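Local atomic coordinates of chlorella virus DNA ligase-adenylate (Chlorella virus, PDB entry 1FVI), a protein that is thought to seal nicks in duplex DNA at the expense of ATP and is captured here as the covalent enzyme-adenylate intermediate. Residues I30-T36 / E61-I67; A90-W96 / Q130-L136; K190-I196 / K268-Y274; G161-K166 / E180-M186. The protein carries 1 engineered substitution. All blocks are in the same frame, centred on the assembly; numbering follows the deposited sequence.

Interaction 1 (I30-T36 / E61-I67); sequences IRSVKQT and EGSDGEI. With AMP (adenosine monophosphate), chain C.
Two antiparallel strands, 30-34 and 63-67, are neighbours in a five-stranded mixed sheet of the nucleotidyltransferase domain, 63-67 belonging to its middle strand, and show how a ladder can carry ligand-facing groups. Their axes approach to 4.5 Å at 146°. I30/I67 is a hydrogen-bonded pair (I30 N to I67 O 2.9 Å, I67 N to I30 O 2.7 Å), as is S32/G65 (S32 N to G65 O 2.9 Å; G65 N to S32 O 3.0 Å, weak). R31/E66 and V33/D64 are non-hydrogen-bonded pairs. Next come K34 N to S63 O and G62 N to K34 O, both 2.8 Å; G62, just ahead of the strand, has phi 98°, where a CB would press on the carbonyl O of E61. E61 folds back so that its OE1 accepts T36 N at 2.8 Å.

On the face of R31, V33, D64 and E66, R31 (t, p, t) makes a bidentate salt bridge: NE to D64 OD1 2.9 Å, NH2 to D64 OD2 2.8 Å, OD2 also being hydrogen-bonded to the Y171 hydroxyl. E66 (m, m) brings OE1 to 3.2 Å from AMP C1', and R31 NH1 lies 3.4 Å from AMP O2'. D64-G65-E66 matches motif III of this superfamily. Strands 38-39 and 92-99 flank the pair, while helix 74-82 covers I30 and I67 on the other face.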
# COMPACT_ATOMS: atom_id res chain seq x y z
N ILE A 30 2.02 9.45 4.82
CA ILE A 30 2.13 10.89 4.68
C ILE A 30 2.60 11.22 3.27
O ILE A 30 3.72 10.84 2.87
CB ILE A 30 3.12 11.49 5.74
CG1 ILE A 30 2.69 11.06 7.15
CG2 ILE A 30 3.17 13.04 5.65
CD1 ILE A 30 1.26 11.54 7.56
N ARG A 31 1.69 11.82 2.50
CA ARG A 31 1.96 12.26 1.12
C ARG A 31 3.10 13.29 1.17
O ARG A 31 3.06 14.26 1.95
CB ARG A 31 0.71 12.91 0.52
CG ARG A 31 0.84 13.34 -0.93
CD ARG A 31 1.08 12.11 -1.81
NE ARG A 31 1.09 12.43 -3.24
CZ ARG A 31 -0.00 12.60 -3.97
NH1 ARG A 31 -1.20 12.49 -3.41
NH2 ARG A 31 0.09 12.89 -5.27
N SER A 32 4.13 13.06 0.35
CA SER A 32 5.28 13.94 0.32
C SER A 32 5.87 14.09 -1.08
O SER A 32 6.10 13.11 -1.80
CB SER A 32 6.37 13.45 1.28
OG SER A 32 7.13 14.53 1.77
N VAL A 33 6.08 15.34 -1.46
CA VAL A 33 6.65 15.66 -2.74
C VAL A 33 7.97 16.39 -2.55
O VAL A 33 8.13 17.22 -1.65
CB VAL A 33 5.71 16.55 -3.56
CG1 VAL A 33 6.37 16.95 -4.88
CG2 VAL A 33 4.39 15.84 -3.81
N LYS A 34 8.93 16.03 -3.40
CA LYS A 34 10.25 16.65 -3.40
C LYS A 34 10.26 17.87 -4.31
O LYS A 34 10.19 17.76 -5.54
CB LYS A 34 11.31 15.65 -3.87
CG LYS A 34 12.65 16.25 -4.22
CD LYS A 34 13.21 17.04 -3.08
CE LYS A 34 14.47 17.76 -3.54
NZ LYS A 34 15.52 16.84 -4.06
N GLN A 35 10.27 19.04 -3.69
CA GLN A 35 10.32 20.29 -4.41
C GLN A 35 11.19 21.23 -3.58
O GLN A 35 10.69 21.91 -2.67
CB GLN A 35 8.92 20.86 -4.62
CG GLN A 35 8.88 22.02 -5.58
CD GLN A 35 7.65 22.01 -6.44
OE1 GLN A 35 6.64 22.59 -6.08
NE2 GLN A 35 7.73 21.33 -7.57
N THR A 36 12.50 21.18 -3.86
CA THR A 36 13.55 21.95 -3.20
C THR A 36 13.87 21.22 -1.89
O THR A 36 15.03 21.00 -1.54
CB THR A 36 13.14 23.43 -2.95
OG1 THR A 36 12.51 23.95 -4.13
CG2 THR A 36 14.37 24.29 -2.64
N GLU A 61 14.53 16.04 -7.76
CA GLU A 61 13.51 17.08 -7.76
C GLU A 61 12.29 16.59 -8.57
O GLU A 61 12.45 16.02 -9.65
CB GLU A 61 14.12 18.35 -8.38
CG GLU A 61 13.15 19.48 -8.62
CD GLU A 61 12.73 20.20 -7.35
OE1 GLU A 61 13.28 19.91 -6.26
OE2 GLU A 61 11.84 21.08 -7.46
N GLY A 62 11.09 16.77 -8.03
CA GLY A 62 9.90 16.33 -8.74
C GLY A 62 9.35 14.97 -8.30
O GLY A 62 8.38 14.46 -8.87
N SER A 63 9.98 14.38 -7.29
CA SER A 63 9.53 13.11 -6.75
C SER A 63 8.22 13.22 -5.98
O SER A 63 8.00 14.19 -5.24
CB SER A 63 10.59 12.52 -5.82
OG SER A 63 11.65 12.03 -6.59
N ASP A 64 7.36 12.22 -6.16
CA ASP A 64 6.08 12.17 -5.48
C ASP A 64 5.93 10.79 -4.81
O ASP A 64 6.33 9.76 -5.39
CB ASP A 64 4.93 12.44 -6.45
CG ASP A 64 3.64 12.75 -5.74
OD1 ASP A 64 3.63 12.80 -4.48
OD2 ASP A 64 2.63 12.96 -6.45
N GLY A 65 5.38 10.77 -3.60
CA GLY A 65 5.24 9.51 -2.88
C GLY A 65 4.66 9.58 -1.48
O GLY A 65 4.04 10.57 -1.09
N GLU A 66 4.86 8.49 -0.74
CA GLU A 66 4.32 8.37 0.62
C GLU A 66 5.36 7.95 1.64
O GLU A 66 6.08 6.95 1.46
CB GLU A 66 3.20 7.31 0.65
CG GLU A 66 1.92 7.65 -0.12
CD GLU A 66 0.93 8.45 0.69
OE1 GLU A 66 0.05 9.06 0.08
OE2 GLU A 66 1.01 8.45 1.93
N ILE A 67 5.39 8.68 2.75
CA ILE A 67 6.31 8.35 3.83
C ILE A 67 5.50 7.46 4.79
O ILE A 67 4.31 7.68 4.99
CB ILE A 67 6.78 9.62 4.61
CG1 ILE A 67 7.36 10.66 3.64
CG2 ILE A 67 7.80 9.24 5.71
CD1 ILE A 67 7.61 12.03 4.28
P AMP C . -7.78 6.90 0.87
O1P AMP C . -9.14 7.37 0.65
O3P AMP C . -7.54 7.46 2.33
O5' AMP C . -6.81 7.71 0.06
C5' AMP C . -5.32 7.53 0.24
C4' AMP C . -4.53 8.79 -0.04
O4' AMP C . -3.18 8.37 -0.24
C3' AMP C . -4.96 9.52 -1.33
O3' AMP C . -4.93 10.94 -1.24
C2' AMP C . -3.94 9.12 -2.35
O2' AMP C . -3.74 10.17 -3.28
C1' AMP C . -2.71 8.72 -1.52
N9 AMP C . -2.05 7.57 -2.10
C8 AMP C . -1.70 6.44 -1.39
N7 AMP C . -1.12 5.57 -2.17
C5 AMP C . -1.08 6.12 -3.45
C6 AMP C . -0.58 5.66 -4.68
N6 AMP C . -0.00 4.45 -4.83
N1 AMP C . -0.72 6.50 -5.72
C2 AMP C . -1.28 7.67 -5.57
N3 AMP C . -1.79 8.24 -4.47
C4 AMP C . -1.67 7.41 -3.39

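Interaction 2 (A90-W96 / Q130-L136); sequences AKFSYYW and QVKIIPL
Parallel pairing is the usual product of a beta-alpha-beta crossover, and here helix 108-121 connects strand 92-96 to edge strand 131-135, their axes 4.6 Å apart at 19°. Q130 opens the second segment: its extended side chain (t, t) sends NE2 to A90 O at 2.7 Å, and its O accepts F92 N at 3.1 Å. V131 sets CG2 3.3 Å from CZ of F92, whose ring is swung over by its p rotamer. K132 makes two backbone hydrogen bonds, N to F92 O and O to Y94 N, both 2.8 Å; its all-trans side chain runs to a salt bridge with E70. I133 (m, m) packs CD1 4.1 Å from Y94 CB. I134 repeats this pair of hydrogen bonds, N to Y94 O and O to W96 N, each 2.8 Å; its CD1 sits 4.1 Å from the Y95 ring centroid in a CH-pi contact. P135, lacking an amide hydrogen, pairs with W96. L136 N reaches W96 O at 2.9 Å, and its side chain touches AMP. Backbone hydrogen bonds thus fix the register; the face of F92, Y94, W96, V131 and I133 is apolar and largely buried, while that of S93, Y95, K132 and I134 is mixed, as befits an edge strand.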
# COMPACT_ATOMS: atom_id res chain seq x y z
N ALA A 90 15.13 6.68 13.90
CA ALA A 90 14.31 5.52 13.57
C ALA A 90 14.24 5.33 12.08
O ALA A 90 14.28 6.29 11.31
CB ALA A 90 12.89 5.67 14.14
N LYS A 91 14.14 4.07 11.68
CA LYS A 91 14.05 3.71 10.29
C LYS A 91 12.64 4.03 9.77
O LYS A 91 11.67 4.02 10.53
CB LYS A 91 14.35 2.22 10.14
CG LYS A 91 15.73 1.81 10.61
CD LYS A 91 15.85 0.30 10.63
CE LYS A 91 17.28 -0.18 10.87
NZ LYS A 91 18.11 -0.10 9.63
N PHE A 92 12.56 4.37 8.49
CA PHE A 92 11.29 4.68 7.85
C PHE A 92 11.41 4.40 6.36
O PHE A 92 12.50 4.16 5.83
CB PHE A 92 10.84 6.14 8.12
CG PHE A 92 11.83 7.18 7.64
CD1 PHE A 92 11.74 7.71 6.35
CD2 PHE A 92 12.88 7.60 8.46
CE1 PHE A 92 12.68 8.64 5.89
CE2 PHE A 92 13.81 8.52 8.01
CZ PHE A 92 13.71 9.05 6.72
N SER A 93 10.28 4.40 5.67
CA SER A 93 10.29 4.12 4.25
C SER A 93 9.65 5.25 3.46
O SER A 93 9.02 6.14 4.01
CB SER A 93 9.55 2.82 3.99
OG SER A 93 10.20 1.74 4.63
N TYR A 94 9.88 5.23 2.15
CA TYR A 94 9.30 6.22 1.26
C TYR A 94 8.92 5.49 -0.01
O TYR A 94 9.79 4.99 -0.74
CB TYR A 94 10.26 7.36 0.96
CG TYR A 94 9.67 8.38 0.01
CD1 TYR A 94 8.82 9.38 0.48
CD2 TYR A 94 9.97 8.35 -1.35
CE1 TYR A 94 8.28 10.34 -0.39
CE2 TYR A 94 9.45 9.30 -2.23
CZ TYR A 94 8.61 10.29 -1.74
OH TYR A 94 8.15 11.25 -2.60
N TYR A 95 7.61 5.33 -0.22
CA TYR A 95 7.10 4.68 -1.41
C TYR A 95 7.04 5.77 -2.48
O TYR A 95 6.22 6.70 -2.40
CB TYR A 95 5.69 4.12 -1.15
CG TYR A 95 5.64 2.97 -0.16
CD1 TYR A 95 5.44 3.21 1.20
CD2 TYR A 95 5.74 1.64 -0.59
CE1 TYR A 95 5.34 2.14 2.12
CE2 TYR A 95 5.64 0.57 0.31
CZ TYR A 95 5.44 0.84 1.66
OH TYR A 95 5.32 -0.20 2.56
N TRP A 96 7.95 5.67 -3.45
CA TRP A 96 8.09 6.65 -4.53
C TRP A 96 7.24 6.21 -5.70
O TRP A 96 7.62 5.29 -6.41
CB TRP A 96 9.56 6.72 -4.92
CG TRP A 96 9.97 7.78 -5.92
CD1 TRP A 96 9.23 8.84 -6.34
CD2 TRP A 96 11.20 7.82 -6.66
NE1 TRP A 96 9.92 9.54 -7.31
CE2 TRP A 96 11.13 8.94 -7.52
CE3 TRP A 96 12.36 7.02 -6.68
CZ2 TRP A 96 12.17 9.27 -8.41
CZ3 TRP A 96 13.39 7.35 -7.56
CH2 TRP A 96 13.28 8.47 -8.41
N GLN A 130 18.98 4.01 7.12
CA GLN A 130 17.77 4.41 7.83
C GLN A 130 16.51 4.55 6.95
O GLN A 130 15.42 4.21 7.39
CB GLN A 130 18.03 5.72 8.56
CG GLN A 130 16.87 6.22 9.38
CD GLN A 130 17.15 7.56 10.00
OE1 GLN A 130 18.22 8.13 9.82
NE2 GLN A 130 16.17 8.09 10.71
N VAL A 131 16.68 5.11 5.75
CA VAL A 131 15.58 5.35 4.80
C VAL A 131 15.44 4.27 3.72
O VAL A 131 16.35 4.05 2.92
CB VAL A 131 15.76 6.70 4.06
CG1 VAL A 131 14.47 7.10 3.39
CG2 VAL A 131 16.22 7.77 5.01
N LYS A 132 14.27 3.65 3.66
CA LYS A 132 14.03 2.62 2.66
C LYS A 132 13.26 3.22 1.48
O LYS A 132 12.09 3.59 1.62
CB LYS A 132 13.25 1.47 3.29
CG LYS A 132 13.06 0.25 2.41
CD LYS A 132 12.07 -0.69 3.06
CE LYS A 132 11.85 -1.94 2.24
NZ LYS A 132 10.87 -2.84 2.92
N ILE A 133 13.94 3.40 0.35
CA ILE A 133 13.30 3.96 -0.84
C ILE A 133 12.66 2.80 -1.59
O ILE A 133 13.36 1.88 -2.05
CB ILE A 133 14.31 4.67 -1.78
CG1 ILE A 133 15.00 5.82 -1.05
CG2 ILE A 133 13.59 5.20 -3.04
CD1 ILE A 133 14.08 6.86 -0.57
N ILE A 134 11.34 2.85 -1.69
CA ILE A 134 10.60 1.80 -2.38
C ILE A 134 9.91 2.29 -3.64
O ILE A 134 8.93 3.03 -3.57
CB ILE A 134 9.54 1.16 -1.45
CG1 ILE A 134 10.21 0.58 -0.20
CG2 ILE A 134 8.79 0.08 -2.20
CD1 ILE A 134 9.25 0.07 0.84
N PRO A 135 10.45 1.93 -4.81
CA PRO A 135 9.87 2.34 -6.09
C PRO A 135 8.53 1.63 -6.30
O PRO A 135 8.45 0.40 -6.27
CB PRO A 135 10.91 1.85 -7.12
CG PRO A 135 12.19 1.75 -6.33
CD PRO A 135 11.71 1.19 -5.02
N LEU A 136 7.46 2.42 -6.45
CA LEU A 136 6.15 1.86 -6.68
C LEU A 136 5.90 1.80 -8.17
O LEU A 136 5.36 2.73 -8.76
CB LEU A 136 5.06 2.71 -6.03
CG LEU A 136 4.49 2.37 -4.65
CD1 LEU A 136 3.08 2.94 -4.59
CD2 LEU A 136 4.45 0.86 -4.40

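Interaction 3 (K190-I196 / K268-Y274); sequences KDAEATI and KMVKFKY
Strand alternation sets the two faces of this antiparallel ladder, and rotamers decide what meets on each. The axes of strands 190-196 and 269-274 approach to 4.5 Å at 146°. A192/F272 and A194/V270 are hydrogen-bonded pairs, with A192 N to F272 O 3.0 Å and V270 N to A194 O 2.8 Å. K190 N to Y274 O (2.8 Å) and I196 N to K268 O (2.9 Å) close the ends. F272 and Y274 both take chi1 p, which brings the rings back over the partner strand: the Y274 edge meets A192 CB (CE2 3.5 Å), and F272 CE2 lies 3.5 Å from A192 CB and 3.8 Å from A194 CB. On the opposite face D191 (m) accepts K273 NZ at OD1, 2.9 Å, in a salt bridge; K273 (m, t, t, m) reaches it. M269 (t, p) curls so that SD is 3.4 Å from T195 OG1. The pair lies in the five-stranded antiparallel sheet of the OB-like domain, between strands 232-237 and 286-291, with F272 edge-to-face against Y239.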
# COMPACT_ATOMS: atom_id res chain seq x y z
N LYS A 190 -15.39 -5.76 1.02
CA LYS A 190 -16.31 -5.50 2.13
C LYS A 190 -15.71 -5.98 3.44
O LYS A 190 -14.99 -6.96 3.47
CB LYS A 190 -17.60 -6.26 1.84
CG LYS A 190 -18.86 -5.78 2.53
CD LYS A 190 -20.06 -6.53 1.94
CE LYS A 190 -21.40 -5.95 2.35
NZ LYS A 190 -21.77 -6.31 3.75
N ASP A 191 -16.04 -5.28 4.53
CA ASP A 191 -15.59 -5.62 5.87
C ASP A 191 -16.57 -6.53 6.56
O ASP A 191 -17.78 -6.25 6.61
CB ASP A 191 -15.45 -4.37 6.72
CG ASP A 191 -14.25 -3.55 6.36
OD1 ASP A 191 -13.12 -4.07 6.47
OD2 ASP A 191 -14.45 -2.39 5.95
N ALA A 192 -16.05 -7.60 7.15
CA ALA A 192 -16.89 -8.56 7.86
C ALA A 192 -16.13 -9.16 9.05
O ALA A 192 -14.92 -8.96 9.20
CB ALA A 192 -17.36 -9.66 6.90
N GLU A 193 -16.86 -9.85 9.91
CA GLU A 193 -16.29 -10.47 11.09
C GLU A 193 -16.66 -11.94 11.13
O GLU A 193 -17.74 -12.34 10.67
CB GLU A 193 -16.78 -9.80 12.37
CG GLU A 193 -16.06 -8.53 12.74
CD GLU A 193 -16.68 -7.84 13.94
OE1 GLU A 193 -17.11 -8.55 14.88
OE2 GLU A 193 -16.73 -6.59 13.95
N ALA A 194 -15.78 -12.75 11.70
CA ALA A 194 -16.00 -14.17 11.81
C ALA A 194 -15.38 -14.70 13.10
O ALA A 194 -14.43 -14.11 13.63
CB ALA A 194 -15.40 -14.86 10.61
N THR A 195 -15.96 -15.76 13.64
CA THR A 195 -15.44 -16.34 14.86
C THR A 195 -14.49 -17.47 14.46
O THR A 195 -14.79 -18.23 13.54
CB THR A 195 -16.58 -16.91 15.74
OG1 THR A 195 -17.40 -15.83 16.21
CG2 THR A 195 -16.02 -17.68 16.94
N ILE A 196 -13.33 -17.54 15.12
CA ILE A 196 -12.36 -18.58 14.84
C ILE A 196 -12.82 -19.88 15.51
O ILE A 196 -13.24 -19.86 16.67
CB ILE A 196 -10.99 -18.23 15.40
CG1 ILE A 196 -10.54 -16.87 14.86
CG2 ILE A 196 -9.97 -19.32 15.06
CD1 ILE A 196 -9.33 -16.29 15.58
N LYS A 268 -12.28 -16.35 19.22
CA LYS A 268 -12.03 -14.93 19.02
C LYS A 268 -12.65 -14.47 17.70
O LYS A 268 -12.77 -15.25 16.75
CB LYS A 268 -10.53 -14.61 19.02
CG LYS A 268 -9.89 -14.65 20.38
CD LYS A 268 -10.55 -13.67 21.35
CE LYS A 268 -9.98 -13.80 22.76
NZ LYS A 268 -10.12 -15.17 23.33
N MET A 269 -13.08 -13.22 17.66
CA MET A 269 -13.68 -12.64 16.47
C MET A 269 -12.58 -11.96 15.65
O MET A 269 -11.81 -11.16 16.18
CB MET A 269 -14.70 -11.58 16.90
CG MET A 269 -15.74 -11.24 15.85
SD MET A 269 -17.03 -12.51 15.78
CE MET A 269 -18.42 -11.64 16.54
N VAL A 270 -12.47 -12.29 14.37
CA VAL A 270 -11.46 -11.65 13.52
C VAL A 270 -12.12 -10.76 12.45
O VAL A 270 -13.24 -11.03 12.00
CB VAL A 270 -10.53 -12.69 12.81
CG1 VAL A 270 -9.78 -13.52 13.83
CG2 VAL A 270 -11.31 -13.59 11.87
N LYS A 271 -11.46 -9.64 12.14
CA LYS A 271 -11.93 -8.72 11.09
C LYS A 271 -11.27 -9.18 9.78
O LYS A 271 -10.08 -9.47 9.75
CB LYS A 271 -11.48 -7.28 11.39
CG LYS A 271 -11.81 -6.78 12.79
CD LYS A 271 -11.66 -5.26 12.92
CE LYS A 271 -10.23 -4.77 12.68
NZ LYS A 271 -9.28 -5.20 13.75
N PHE A 272 -12.06 -9.27 8.71
CA PHE A 272 -11.52 -9.68 7.40
C PHE A 272 -12.25 -8.95 6.30
O PHE A 272 -13.23 -8.25 6.55
CB PHE A 272 -11.61 -11.21 7.19
CG PHE A 272 -13.02 -11.75 6.98
CD1 PHE A 272 -13.43 -12.21 5.72
CD2 PHE A 272 -13.93 -11.81 8.05
CE1 PHE A 272 -14.71 -12.72 5.52
CE2 PHE A 272 -15.22 -12.32 7.85
CZ PHE A 272 -15.61 -12.77 6.58
N LYS A 273 -11.73 -9.05 5.09
CA LYS A 273 -12.34 -8.43 3.92
C LYS A 273 -12.50 -9.52 2.88
O LYS A 273 -11.81 -10.55 2.94
CB LYS A 273 -11.47 -7.30 3.35
CG LYS A 273 -11.56 -5.97 4.11
CD LYS A 273 -10.50 -4.97 3.65
CE LYS A 273 -10.53 -3.68 4.47
NZ LYS A 273 -11.75 -2.85 4.23
N TYR A 274 -13.39 -9.28 1.92
CA TYR A 274 -13.65 -10.22 0.83
C TYR A 274 -14.46 -9.48 -0.22
O TYR A 274 -14.93 -8.38 0.03
CB TYR A 274 -14.45 -11.44 1.34
CG TYR A 274 -15.85 -11.08 1.80
CD1 TYR A 274 -16.95 -11.35 1.00
CD2 TYR A 274 -16.05 -10.41 3.01
CE1 TYR A 274 -18.22 -10.97 1.39
CE2 TYR A 274 -17.30 -10.03 3.41
CZ TYR A 274 -18.39 -10.31 2.60
OH TYR A 274 -19.65 -9.93 2.99
O HOH W 1 -12.05 -5.92 8.46

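Interaction 4 (G161-K166 / E180-M186); sequences GVMIRK and EGILLKM. With AMP (adenosine monophosphate), chain C; SO4 (sulfate ion), chain B.
The floor of the adenylate pocket is built here from two strands corresponding to nucleotidyltransferase motifs IV and V, 162-165 and 184-186, antiparallel at 147° with axes 4.6 Å apart. V162/M186 (V162 N to M186 O 3.0 Å, M186 N to V162 O 2.8 Å) and I164/L184 (I164 N to L184 O 2.7 Å, L184 N to I164 O 2.8 Å) are hydrogen-bonded pairs. Between them, the non-hydrogen-bonded pair M163/K185 turns to the nucleotide. M163 (m, m, m) lays CG 3.4 Å from AMP C6, and K185 (p, t, t, t) extends NZ to AMP O1P at 2.7 Å and to O2 of a sulfate at 2.8 Å, an ion probably from the crystallisation liquor and also held by R41. The strands are neighbours in the domain's second five-stranded mixed sheet, between strands 9-10 and 21-25; V162, I164, L184 and M186 lie on the face away from the nucleotide, with helix 144-156 touching V162 and M186. A CB on G161 would clash with M186 O. Beyond the ladder, K166 N to G181 O is a weak 3.1 Å bond, and K166 NZ donates to E180 O at 2.9 Å. R165 lays its guanidinium face over L183 and salt-bridges D98.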
# COMPACT_ATOMS: atom_id res chain seq x y z
N GLY A 161 -6.11 -0.54 -0.16
CA GLY A 161 -6.91 -0.91 -1.30
C GLY A 161 -6.02 -0.61 -2.48
O GLY A 161 -4.80 -0.69 -2.34
N VAL A 162 -6.60 -0.20 -3.61
CA VAL A 162 -5.78 0.08 -4.79
C VAL A 162 -5.96 1.43 -5.47
O VAL A 162 -7.01 2.09 -5.37
CB VAL A 162 -5.82 -1.11 -5.85
CG1 VAL A 162 -6.67 -2.29 -5.34
CG2 VAL A 162 -6.26 -0.66 -7.22
N MET A 163 -4.87 1.89 -6.07
CA MET A 163 -4.85 3.16 -6.80
C MET A 163 -4.72 2.83 -8.29
O MET A 163 -3.80 2.11 -8.69
CB MET A 163 -3.69 4.05 -6.33
CG MET A 163 -3.75 4.38 -4.84
SD MET A 163 -5.25 5.23 -4.31
CE MET A 163 -5.06 6.84 -5.13
N ILE A 164 -5.65 3.35 -9.08
CA ILE A 164 -5.72 3.13 -10.54
C ILE A 164 -5.33 4.36 -11.40
O ILE A 164 -5.79 5.48 -11.16
CB ILE A 164 -7.16 2.71 -10.93
CG1 ILE A 164 -7.60 1.49 -10.11
CG2 ILE A 164 -7.22 2.36 -12.41
CD1 ILE A 164 -9.09 1.27 -10.07
N ARG A 165 -4.53 4.11 -12.43
CA ARG A 165 -4.10 5.17 -13.33
C ARG A 165 -4.11 4.77 -14.80
O ARG A 165 -3.73 3.64 -15.16
CB ARG A 165 -2.68 5.63 -13.00
CG ARG A 165 -2.47 6.19 -11.60
CD ARG A 165 -1.49 7.35 -11.65
NE ARG A 165 -0.71 7.49 -10.43
CZ ARG A 165 0.15 8.49 -10.19
NH1 ARG A 165 0.32 9.46 -11.08
NH2 ARG A 165 0.90 8.47 -9.10
N LYS A 166 -4.54 5.68 -15.67
CA LYS A 166 -4.47 5.42 -17.10
C LYS A 166 -2.99 5.69 -17.46
O LYS A 166 -2.33 6.54 -16.86
CB LYS A 166 -5.47 6.27 -17.90
CG LYS A 166 -5.18 7.74 -17.98
CD LYS A 166 -6.38 8.44 -18.63
CE LYS A 166 -6.04 9.84 -19.14
NZ LYS A 166 -7.24 10.62 -19.60
N GLU A 180 -11.78 11.41 -16.27
CA GLU A 180 -10.38 11.58 -16.66
C GLU A 180 -9.60 10.28 -16.45
O GLU A 180 -8.69 9.96 -17.22
CB GLU A 180 -9.73 12.70 -15.84
CG GLU A 180 -10.00 14.08 -16.39
CD GLU A 180 -9.64 15.19 -15.42
OE1 GLU A 180 -9.39 14.92 -14.23
OE2 GLU A 180 -9.63 16.37 -15.84
N GLY A 181 -9.98 9.54 -15.41
CA GLY A 181 -9.32 8.28 -15.11
C GLY A 181 -7.81 8.43 -14.93
O GLY A 181 -7.07 7.49 -15.22
N ILE A 182 -7.37 9.59 -14.43
CA ILE A 182 -5.94 9.86 -14.24
C ILE A 182 -5.44 9.19 -12.98
O ILE A 182 -4.41 8.52 -12.97
CB ILE A 182 -5.64 11.40 -14.20
CG1 ILE A 182 -5.91 12.04 -15.57
CG2 ILE A 182 -4.20 11.68 -13.78
CD1 ILE A 182 -5.92 13.54 -15.52
N LEU A 183 -6.22 9.33 -11.92
CA LEU A 183 -5.89 8.73 -10.63
C LEU A 183 -7.19 8.42 -9.95
O LEU A 183 -7.99 9.32 -9.70
CB LEU A 183 -5.06 9.70 -9.77
CG LEU A 183 -4.03 9.16 -8.77
CD1 LEU A 183 -4.28 9.80 -7.42
CD2 LEU A 183 -3.96 7.60 -8.71
N LEU A 184 -7.40 7.13 -9.64
CA LEU A 184 -8.62 6.67 -9.00
C LEU A 184 -8.33 5.77 -7.79
O LEU A 184 -7.39 4.97 -7.80
CB LEU A 184 -9.49 5.87 -9.99
CG LEU A 184 -9.82 6.42 -11.39
CD1 LEU A 184 -10.60 5.36 -12.16
CD2 LEU A 184 -10.61 7.72 -11.32
N LYS A 185 -9.13 5.91 -6.74
CA LYS A 185 -8.97 5.07 -5.57
C LYS A 185 -10.10 4.05 -5.50
O LYS A 185 -11.28 4.35 -5.76
CB LYS A 185 -8.80 5.88 -4.27
CG LYS A 185 -9.75 7.01 -4.01
CD LYS A 185 -9.24 7.82 -2.83
CE LYS A 185 -10.29 8.76 -2.29
NZ LYS A 185 -9.86 9.41 -1.03
N MET A 186 -9.71 2.81 -5.21
CA MET A 186 -10.63 1.70 -5.17
C MET A 186 -10.56 0.86 -3.91
O MET A 186 -9.51 0.38 -3.52
CB MET A 186 -10.40 0.81 -6.39
CG MET A 186 -11.17 -0.49 -6.34
SD MET A 186 -10.83 -1.55 -7.72
CE MET A 186 -9.65 -2.55 -7.04
P AMP C . -7.78 6.90 0.87
O1P AMP C . -9.14 7.37 0.65
O3P AMP C . -7.54 7.46 2.33
O5' AMP C . -6.81 7.71 0.06
C5' AMP C . -5.32 7.53 0.24
C4' AMP C . -4.53 8.79 -0.04
O4' AMP C . -3.18 8.37 -0.24
C3' AMP C . -4.96 9.52 -1.33
O3' AMP C . -4.93 10.94 -1.24
C2' AMP C . -3.94 9.12 -2.35
O2' AMP C . -3.74 10.17 -3.28
C1' AMP C . -2.71 8.72 -1.52
N9 AMP C . -2.05 7.57 -2.10
C8 AMP C . -1.70 6.44 -1.39
N7 AMP C . -1.12 5.57 -2.17
C5 AMP C . -1.08 6.12 -3.45
C6 AMP C . -0.58 5.66 -4.68
N6 AMP C . -0.00 4.45 -4.83
N1 AMP C . -0.72 6.50 -5.72
C2 AMP C . -1.28 7.67 -5.57
N3 AMP C . -1.79 8.24 -4.47
C4 AMP C . -1.67 7.41 -3.39
S SO4 B . -7.96 12.28 -0.03
O1 SO4 B . -8.10 13.73 -0.11
O2 SO4 B . -8.23 11.65 -1.37
O3 SO4 B . -8.91 11.65 1.01
O4 SO4 B . -6.55 11.93 0.44
O HOH W 2 -2.73 8.57 -15.03

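Along the chain the contacts come in the order 1, 2, 4, 3. Interactions 1 and 2 share one five-stranded mixed sheet and touch where its strands 63-68 and 92-99 are neighbours, as in E66 O to Y95 N at 2.8 Å, their centres about 12 Å apart. Interaction 4 belongs to a second sheet, its centre about 19 Å from that of interaction 1, with nearest atoms about 5 Å apart; both touch AMP, so the nucleotide is clasped between the two sheets. Interaction 3 lies in the OB-like domain, about 35 Å centre to centre from interaction 1, yet its first strand follows strand 184-186 directly, consistent with a domain that can move relative to the nucleotide site.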